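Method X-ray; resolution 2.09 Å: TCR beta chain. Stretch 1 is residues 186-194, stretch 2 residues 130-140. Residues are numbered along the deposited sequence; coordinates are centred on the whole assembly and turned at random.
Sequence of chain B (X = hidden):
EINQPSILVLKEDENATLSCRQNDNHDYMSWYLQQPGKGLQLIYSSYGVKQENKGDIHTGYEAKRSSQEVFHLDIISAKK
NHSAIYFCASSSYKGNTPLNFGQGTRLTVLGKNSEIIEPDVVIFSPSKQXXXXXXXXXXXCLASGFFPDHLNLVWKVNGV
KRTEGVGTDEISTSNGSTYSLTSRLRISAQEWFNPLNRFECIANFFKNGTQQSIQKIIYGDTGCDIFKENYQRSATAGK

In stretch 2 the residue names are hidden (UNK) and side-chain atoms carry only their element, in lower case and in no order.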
ATOM      1  N   ARG B 186      -2.421 -17.149   0.758  1.00 37.48           N
ATOM      2  CA  ARG B 186      -1.864 -18.464   1.055  1.00 38.23           C
ATOM      3  C   ARG B 186      -2.423 -18.963   2.380  1.00 40.78           C
ATOM      4  O   ARG B 186      -2.341 -18.263   3.395  1.00 39.75           O
ATOM      5  CB  ARG B 186      -0.335 -18.430   1.099  1.00 35.41           C
ATOM      6  CG  ARG B 186       0.295 -19.822   0.970  1.00 34.35           C
ATOM      7  CD  ARG B 186       1.802 -19.783   0.749  1.00 35.84           C
ATOM      8  NE  ARG B 186       2.278 -21.023   0.128  1.00 35.00           N
ATOM      9  CZ  ARG B 186       3.547 -21.422   0.112  1.00 39.72           C
ATOM     10  NH1 ARG B 186       4.484 -20.685   0.690  1.00 37.52           N
ATOM     11  NH2 ARG B 186       3.880 -22.563  -0.480  1.00 38.01           N
ATOM     12  N   ILE B 187      -3.017 -20.158   2.363  1.00 40.19           N
ATOM     13  CA  ILE B 187      -3.645 -20.728   3.546  1.00 43.47           C
ATOM     14  C   ILE B 187      -3.129 -22.145   3.767  1.00 44.63           C
ATOM     15  O   ILE B 187      -2.595 -22.786   2.860  1.00 46.32           O
ATOM     16  CB  ILE B 187      -5.180 -20.743   3.418  1.00 45.42           C
ATOM     17  CG1 ILE B 187      -5.582 -21.577   2.202  1.00 41.59           C
ATOM     18  CG2 ILE B 187      -5.723 -19.322   3.302  1.00 36.50           C
ATOM     19  CD1 ILE B 187      -7.061 -21.600   1.936  1.00 43.92           C
ATOM     20  N   SER B 188      -3.297 -22.627   4.999  1.00 42.81           N
ATOM     21  CA  SER B 188      -2.967 -24.008   5.324  1.00 47.23           C
ATOM     22  C   SER B 188      -3.853 -24.973   4.541  1.00 48.17           C
ATOM     23  O   SER B 188      -4.971 -24.640   4.140  1.00 45.23           O
ATOM     24  CB  SER B 188      -3.122 -24.249   6.825  1.00 45.20           C
ATOM     25  OG  SER B 188      -4.490 -24.241   7.188  1.00 51.01           O
ATOM     26  N   ALA B 189      -3.328 -26.181   4.302  1.00 46.36           N
ATOM     27  CA  ALA B 189      -4.114 -27.215   3.633  1.00 44.40           C
ATOM     28  C   ALA B 189      -5.404 -27.531   4.390  1.00 43.52           C
ATOM     29  O   ALA B 189      -6.458 -27.727   3.772  1.00 45.56           O
ATOM     30  CB  ALA B 189      -3.269 -28.476   3.454  1.00 42.12           C
ATOM     31  N   GLN B 190      -5.345 -27.568   5.728  1.00 49.08           N
ATOM     32  CA  GLN B 190      -6.540 -27.818   6.539  1.00 56.29           C
ATOM     33  C   GLN B 190      -7.634 -26.790   6.261  1.00 54.83           C
ATOM     34  O   GLN B 190      -8.821 -27.137   6.181  1.00 54.65           O
ATOM     35  CB  GLN B 190      -6.197 -27.867   8.032  1.00 62.27           C
ATOM     36  CG  GLN B 190      -5.139 -26.903   8.527  1.00 68.04           C
ATOM     37  CD  GLN B 190      -3.738 -27.463   8.356  1.00 77.87           C
ATOM     38  OE1 GLN B 190      -3.161 -27.388   7.270  1.00 79.98           O
ATOM     39  NE2 GLN B 190      -3.196 -28.059   9.416  1.00 80.39           N
ATOM     40  N   GLU B 191      -7.257 -25.518   6.099  1.00 44.50           N
ATOM     41  CA  GLU B 191      -8.264 -24.494   5.847  1.00 46.65           C
ATOM     42  C   GLU B 191      -8.788 -24.592   4.422  1.00 44.61           C
ATOM     43  O   GLU B 191      -9.955 -24.279   4.170  1.00 44.98           O
ATOM     44  CB  GLU B 191      -7.688 -23.099   6.111  1.00 44.23           C
ATOM     45  CG  GLU B 191      -8.726 -21.990   5.958  1.00 42.68           C
ATOM     46  CD  GLU B 191      -8.223 -20.592   6.318  1.00 47.47           C
ATOM     47  OE1 GLU B 191      -7.016 -20.416   6.583  1.00 46.96           O
ATOM     48  OE2 GLU B 191      -9.056 -19.655   6.333  1.00 49.40           O
ATOM     49  N   TRP B 192      -7.953 -25.045   3.484  1.00 39.93           N
ATOM     50  CA  TRP B 192      -8.404 -25.179   2.103  1.00 43.57           C
ATOM     51  C   TRP B 192      -9.358 -26.357   1.943  1.00 43.94           C
ATOM     52  O   TRP B 192     -10.309 -26.287   1.156  1.00 47.80           O
ATOM     53  CB  TRP B 192      -7.215 -25.336   1.155  1.00 35.23           C
ATOM     54  CG  TRP B 192      -7.639 -25.783  -0.216  1.00 43.94           C
ATOM     55  CD1 TRP B 192      -7.376 -26.986  -0.808  1.00 42.91           C
ATOM     56  CD2 TRP B 192      -8.427 -25.039  -1.155  1.00 44.05           C
ATOM     57  NE1 TRP B 192      -7.941 -27.031  -2.061  1.00 46.55           N
ATOM     58  CE2 TRP B 192      -8.591 -25.850  -2.298  1.00 42.56           C
ATOM     59  CE3 TRP B 192      -8.999 -23.764  -1.145  1.00 42.03           C
ATOM     60  CZ2 TRP B 192      -9.309 -25.427  -3.417  1.00 48.75           C
ATOM     61  CZ3 TRP B 192      -9.715 -23.346  -2.257  1.00 45.87           C
ATOM     62  CH2 TRP B 192      -9.861 -24.175  -3.378  1.00 44.74           C
ATOM     63  N   PHE B 193      -9.121 -27.453   2.667  1.00 44.71           N
ATOM     64  CA  PHE B 193      -9.917 -28.671   2.495  1.00 48.92           C
ATOM     65  C   PHE B 193     -11.140 -28.616   3.412  1.00 53.34           C
ATOM     66  O   PHE B 193     -11.299 -29.383   4.362  1.00 53.78           O
ATOM     67  CB  PHE B 193      -9.068 -29.906   2.761  1.00 49.50           C
ATOM     68  CG  PHE B 193      -8.208 -30.303   1.600  1.00 51.74           C
ATOM     69  CD1 PHE B 193      -8.765 -30.535   0.354  1.00 50.47           C
ATOM     70  CD2 PHE B 193      -6.839 -30.438   1.753  1.00 43.34           C
ATOM     71  CE1 PHE B 193      -7.974 -30.897  -0.720  1.00 48.77           C
ATOM     72  CE2 PHE B 193      -6.043 -30.797   0.684  1.00 47.72           C
ATOM     73  CZ  PHE B 193      -6.610 -31.026  -0.554  1.00 46.71           C
ATOM     74  N   ASN B 194     -12.018 -27.674   3.086  1.00 57.20           N
ATOM     75  CA  ASN B 194     -13.301 -27.476   3.743  1.00 52.78           C
ATOM     76  C   ASN B 194     -14.245 -26.882   2.705  1.00 56.38           C
ATOM     77  O   ASN B 194     -14.112 -25.703   2.349  1.00 56.72           O
ATOM     78  CB  ASN B 194     -13.148 -26.553   4.956  1.00 53.77           C
ATOM     79  CG  ASN B 194     -14.411 -26.462   5.800  1.00 55.45           C
ATOM     80  OD1 ASN B 194     -15.518 -26.739   5.332  1.00 58.85           O
ATOM     81  ND2 ASN B 194     -14.248 -26.056   7.055  1.00 54.53           N
ATOM     82  N   UNK B 130       1.294 -28.168  -5.047  1.00 43.42           N
ATOM     83  CA  UNK B 130       1.692 -27.314  -3.929  1.00 40.47           C
ATOM     84  C   UNK B 130       1.070 -27.803  -2.627  1.00 38.92           C
ATOM     85  O   UNK B 130       1.752 -27.915  -1.601  1.00 38.17           O
ATOM     86  o   UNK B 130       1.428 -22.602  -2.517  1.00 42.26           O
ATOM     87  c   UNK B 130       1.295 -25.854  -4.185  1.00 39.64           C
ATOM     88  c   UNK B 130       0.862 -23.560  -3.088  1.00 41.12           C
ATOM     89  c   UNK B 130       1.480 -24.957  -2.947  1.00 39.70           C
ATOM     90  o   UNK B 130      -0.180 -23.415  -3.761  1.00 36.00           O
ATOM     91  N   UNK B 131      -0.232 -28.101  -2.656  1.00 36.47           N
ATOM     92  CA  UNK B 131      -0.932 -28.577  -1.464  1.00 41.69           C
ATOM     93  C   UNK B 131      -0.239 -29.808  -0.890  1.00 45.15           C
ATOM     94  O   UNK B 131      -0.034 -29.918   0.324  1.00 45.17           O
ATOM     95  c   UNK B 131      -3.098 -29.533  -0.622  1.00 40.54           C
ATOM     96  c   UNK B 131      -2.408 -28.868  -1.796  1.00 41.34           C
ATOM     97  c   UNK B 131      -4.509 -27.807  -2.785  1.00 42.44           C
ATOM     98  c   UNK B 131      -3.134 -27.577  -2.181  1.00 45.35           C
ATOM     99  N   UNK B 132       0.095 -30.771  -1.748  1.00 46.32           N
ATOM    100  CA  UNK B 132       0.780 -31.971  -1.274  1.00 47.89           C
ATOM    101  C   UNK B 132       2.192 -31.659  -0.787  1.00 44.40           C
ATOM    102  O   UNK B 132       2.598 -32.109   0.292  1.00 48.87           O
ATOM    103  c   UNK B 132       0.801 -33.033  -2.372  1.00 47.27           C
ATOM    104  c   UNK B 132      -0.580 -33.602  -2.651  1.00 57.38           C
ATOM    105  n   UNK B 132       0.245 -35.363  -4.097  1.00 63.19           N
ATOM    106  c   UNK B 132      -0.656 -34.398  -3.938  1.00 63.53           C
ATOM    107  o   UNK B 132      -1.529 -34.161  -4.771  1.00 67.30           O
ATOM    108  N   UNK B 133       2.973 -30.925  -1.586  1.00 40.66           N
ATOM    109  CA  UNK B 133       4.374 -30.680  -1.237  1.00 46.10           C
ATOM    110  C   UNK B 133       4.512 -29.758  -0.029  1.00 47.20           C
ATOM    111  O   UNK B 133       5.330 -30.011   0.864  1.00 42.35           O
ATOM    112  c   UNK B 133       5.290 -31.061  -3.593  1.00 45.84           C
ATOM    113  c   UNK B 133       5.929 -30.406  -4.800  1.00 54.03           C
ATOM    114  o   UNK B 133       6.236 -29.197  -4.725  1.00 56.22           O
ATOM    115  c   UNK B 133       5.123 -30.097  -2.435  1.00 43.76           C
ATOM    116  o   UNK B 133       6.130 -31.097  -5.822  1.00 64.19           O
ATOM    117  N   UNK B 134       3.745 -28.661   0.002  1.00 44.28           N
ATOM    118  CA  UNK B 134       3.921 -27.625   1.014  1.00 37.19           C
ATOM    119  C   UNK B 134       2.852 -27.617   2.098  1.00 44.67           C
ATOM    120  O   UNK B 134       2.970 -26.831   3.046  1.00 42.34           O
ATOM    121  n   UNK B 134       8.638 -25.913  -1.301  1.00 49.24           N
ATOM    122  c   UNK B 134       7.196 -25.945  -1.670  1.00 47.09           C
ATOM    123  c   UNK B 134       3.946 -26.237   0.355  1.00 39.96           C
ATOM    124  c   UNK B 134       4.844 -26.128  -0.862  1.00 38.93           C
ATOM    125  c   UNK B 134       6.304 -26.257  -0.482  1.00 42.04           C
ATOM    126  N   UNK B 135       1.817 -28.451   1.983  1.00 45.09           N
ATOM    127  CA  UNK B 135       0.687 -28.443   2.919  1.00 47.19           C
ATOM    128  C   UNK B 135       0.058 -27.053   3.023  1.00 45.64           C
ATOM    129  O   UNK B 135      -0.492 -26.678   4.060  1.00 42.82           O
ATOM    130  c   UNK B 135       0.332 -30.548   6.806  1.00 68.95           C
ATOM    131  n   UNK B 135      -0.163 -31.658   7.675  1.00 68.93           N
ATOM    132  c   UNK B 135       1.093 -28.977   4.296  1.00 49.49           C
ATOM    133  c   UNK B 135       1.332 -31.039   5.767  1.00 64.09           C
ATOM    134  c   UNK B 135       1.014 -30.505   4.377  1.00 59.88           C
ATOM    135  N   UNK B 136       0.142 -26.280   1.942  1.00 39.55           N
ATOM    136  CA  UNK B 136      -0.498 -24.978   1.865  1.00 43.91           C
ATOM    137  C   UNK B 136      -1.115 -24.810   0.486  1.00 41.72           C
ATOM    138  O   UNK B 136      -0.657 -25.401  -0.495  1.00 40.69           O
ATOM    139  c   UNK B 136       1.256 -23.915   3.426  1.00 38.55           C
ATOM    140  c   UNK B 136       2.426 -22.944   3.438  1.00 43.79           C
ATOM    141  c   UNK B 136       0.493 -23.828   2.119  1.00 43.07           C
ATOM    142  n   UNK B 136       4.565 -22.346   4.562  1.00 58.04           N
ATOM    143  c   UNK B 136       3.363 -23.225   4.600  1.00 48.08           C
ATOM    144  N   UNK B 137      -2.166 -23.999   0.424  1.00 39.51           N
ATOM    145  CA  UNK B 137      -2.819 -23.637  -0.826  1.00 36.93           C
ATOM    146  C   UNK B 137      -2.648 -22.145  -1.055  1.00 40.73           C
ATOM    147  O   UNK B 137      -3.012 -21.338  -0.194  1.00 37.98           O
ATOM    148  c   UNK B 137      -4.305 -24.010  -0.811  1.00 38.64           C
ATOM    149  N   UNK B 138      -2.105 -21.775  -2.208  1.00 35.75           N
ATOM    150  CA  UNK B 138      -2.032 -20.374  -2.589  1.00 37.90           C
ATOM    151  C   UNK B 138      -3.156 -20.093  -3.574  1.00 39.80           C
ATOM    152  O   UNK B 138      -3.236 -20.725  -4.633  1.00 42.82           O
ATOM    153  c   UNK B 138      -0.608 -18.537  -3.532  1.00 33.03           C
ATOM    154  c   UNK B 138      -0.677 -20.027  -3.206  1.00 38.41           C
ATOM    155  o   UNK B 138       0.376 -20.356  -2.290  1.00 37.85           O
ATOM    156  N   UNK B 139      -4.008 -19.135  -3.230  1.00 38.12           N
ATOM    157  CA  UNK B 139      -5.102 -18.704  -4.084  1.00 36.99           C
ATOM    158  C   UNK B 139      -4.692 -17.389  -4.726  1.00 37.67           C
ATOM    159  O   UNK B 139      -4.421 -16.409  -4.021  1.00 44.19           O
ATOM    160  c   UNK B 139      -7.036 -20.937  -3.171  1.00 44.15           C
ATOM    161  c   UNK B 139      -6.833 -19.669  -2.372  1.00 42.39           C
ATOM    162  c   UNK B 139      -6.395 -18.528  -3.287  1.00 39.77           C
ATOM    163  c   UNK B 139      -8.111 -19.285  -1.636  1.00 44.17           C
ATOM    164  N   UNK B 140      -4.621 -17.372  -6.050  1.00 30.18           N
ATOM    165  CA  UNK B 140      -4.215 -16.181  -6.777  1.00 31.67           C
ATOM    166  C   UNK B 140      -5.453 -15.563  -7.404  1.00 37.04           C
ATOM    167  O   UNK B 140      -6.123 -16.183  -8.240  1.00 37.35           O
ATOM    168  c   UNK B 140      -2.632 -15.231  -8.463  1.00 34.56           C
ATOM    169  c   UNK B 140      -3.155 -16.509  -7.836  1.00 34.83           C
ATOM    170  c   UNK B 140      -2.020 -17.304  -7.203  1.00 34.06           C
TER

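Position 130 lies in a helix that begins earlier in the chain. Its side chain has three carbons, the third carrying two oxygens. One oxygen lies 3.2 Å from NH2 of Arg 186, at the edge of the guanidinium. Three carbons ending in a carboxylate make it Glu 130. The contact is a salt bridge. Within it, NE and NH2 of Arg 186 each donate a weak hydrogen bond to OE1.

Position 131 has four carbons, forked at the first, with one arm two carbons long. The long arm ends 3.6 Å from CD1 of Trp 192. The short arm comes within 3.5 Å of CE2 of Phe 193 and 4.2 Å of CB of Ala 189. This is Ile 131.

Position 132 has three carbons, the third carrying one oxygen and one nitrogen. It points away and touches nothing on stretch 1. The amide makes it Gln 132.

Position 133 has three carbons ending in two oxygens. It is exposed and out of reach of stretch 1. It is Glu 133, and it touches a crystal neighbour.

Position 134 has four carbons in a row ending in nitrogen. Its second carbon is 3.7 Å from NH2 of Arg 186. The CA-to-CB bond points toward stretch 1, but the far end of the side chain does not stay with it. This is Lys 134.

Position 135 again has four carbons in a row and a nitrogen. Its phi is positive, and it is the first residue to leave the helix. Its CB is 4.5 Å from CB of Ala 189. It is Lys 135. Its backbone O accepts a hydrogen bond from N of Ala 189 at 2.9 Å.

Position 136 starts the strand. Four carbons in a row end in nitrogen, and the third carbon lies over one face of the Arg 186 guanidinium, 3.8 Å from CZ. This is Lys 136. Its NZ is 4.2 Å from NH1 of Arg 186, like charges close together; both atoms are hydrogen-bonded elsewhere in the structure.

Position 137 has one side-chain carbon, 3.8 Å from CB of Trp 192 and 4.1 Å from CG1 of Ile 187. It is Ala 137.

Position 138 has one carbon carrying an oxygen and a carbon. The oxygen is 3.1 Å from NE of Arg 186. This is Thr 138. Its OG1 donates a very short hydrogen bond, 2.5 Å, to OE1 of Glu 130.

Position 139 has four carbons, forked at the second. One tip is 3.7 Å from CZ3 of Trp 192, the other 4.4 Å from CD1 of Ile 187. It is Leu 139.

Position 140 has one carbon carrying two more. It does not reach stretch 1. It is Val 140.

The strands run antiparallel. Ile 187 and Ala 137 exchange two backbone hydrogen bonds, N to O, both 2.8 Å. On the face of Ile 187 and Ala 137, apolar side chains pack with Trp 192. On the face of Arg 186 and Thr 138, the arginine meets Glu 130. The contact thus joins backbone pairing, an apolar cluster and a buried charge pair.

Stretch 2 130-140: EIQEKKKATLV
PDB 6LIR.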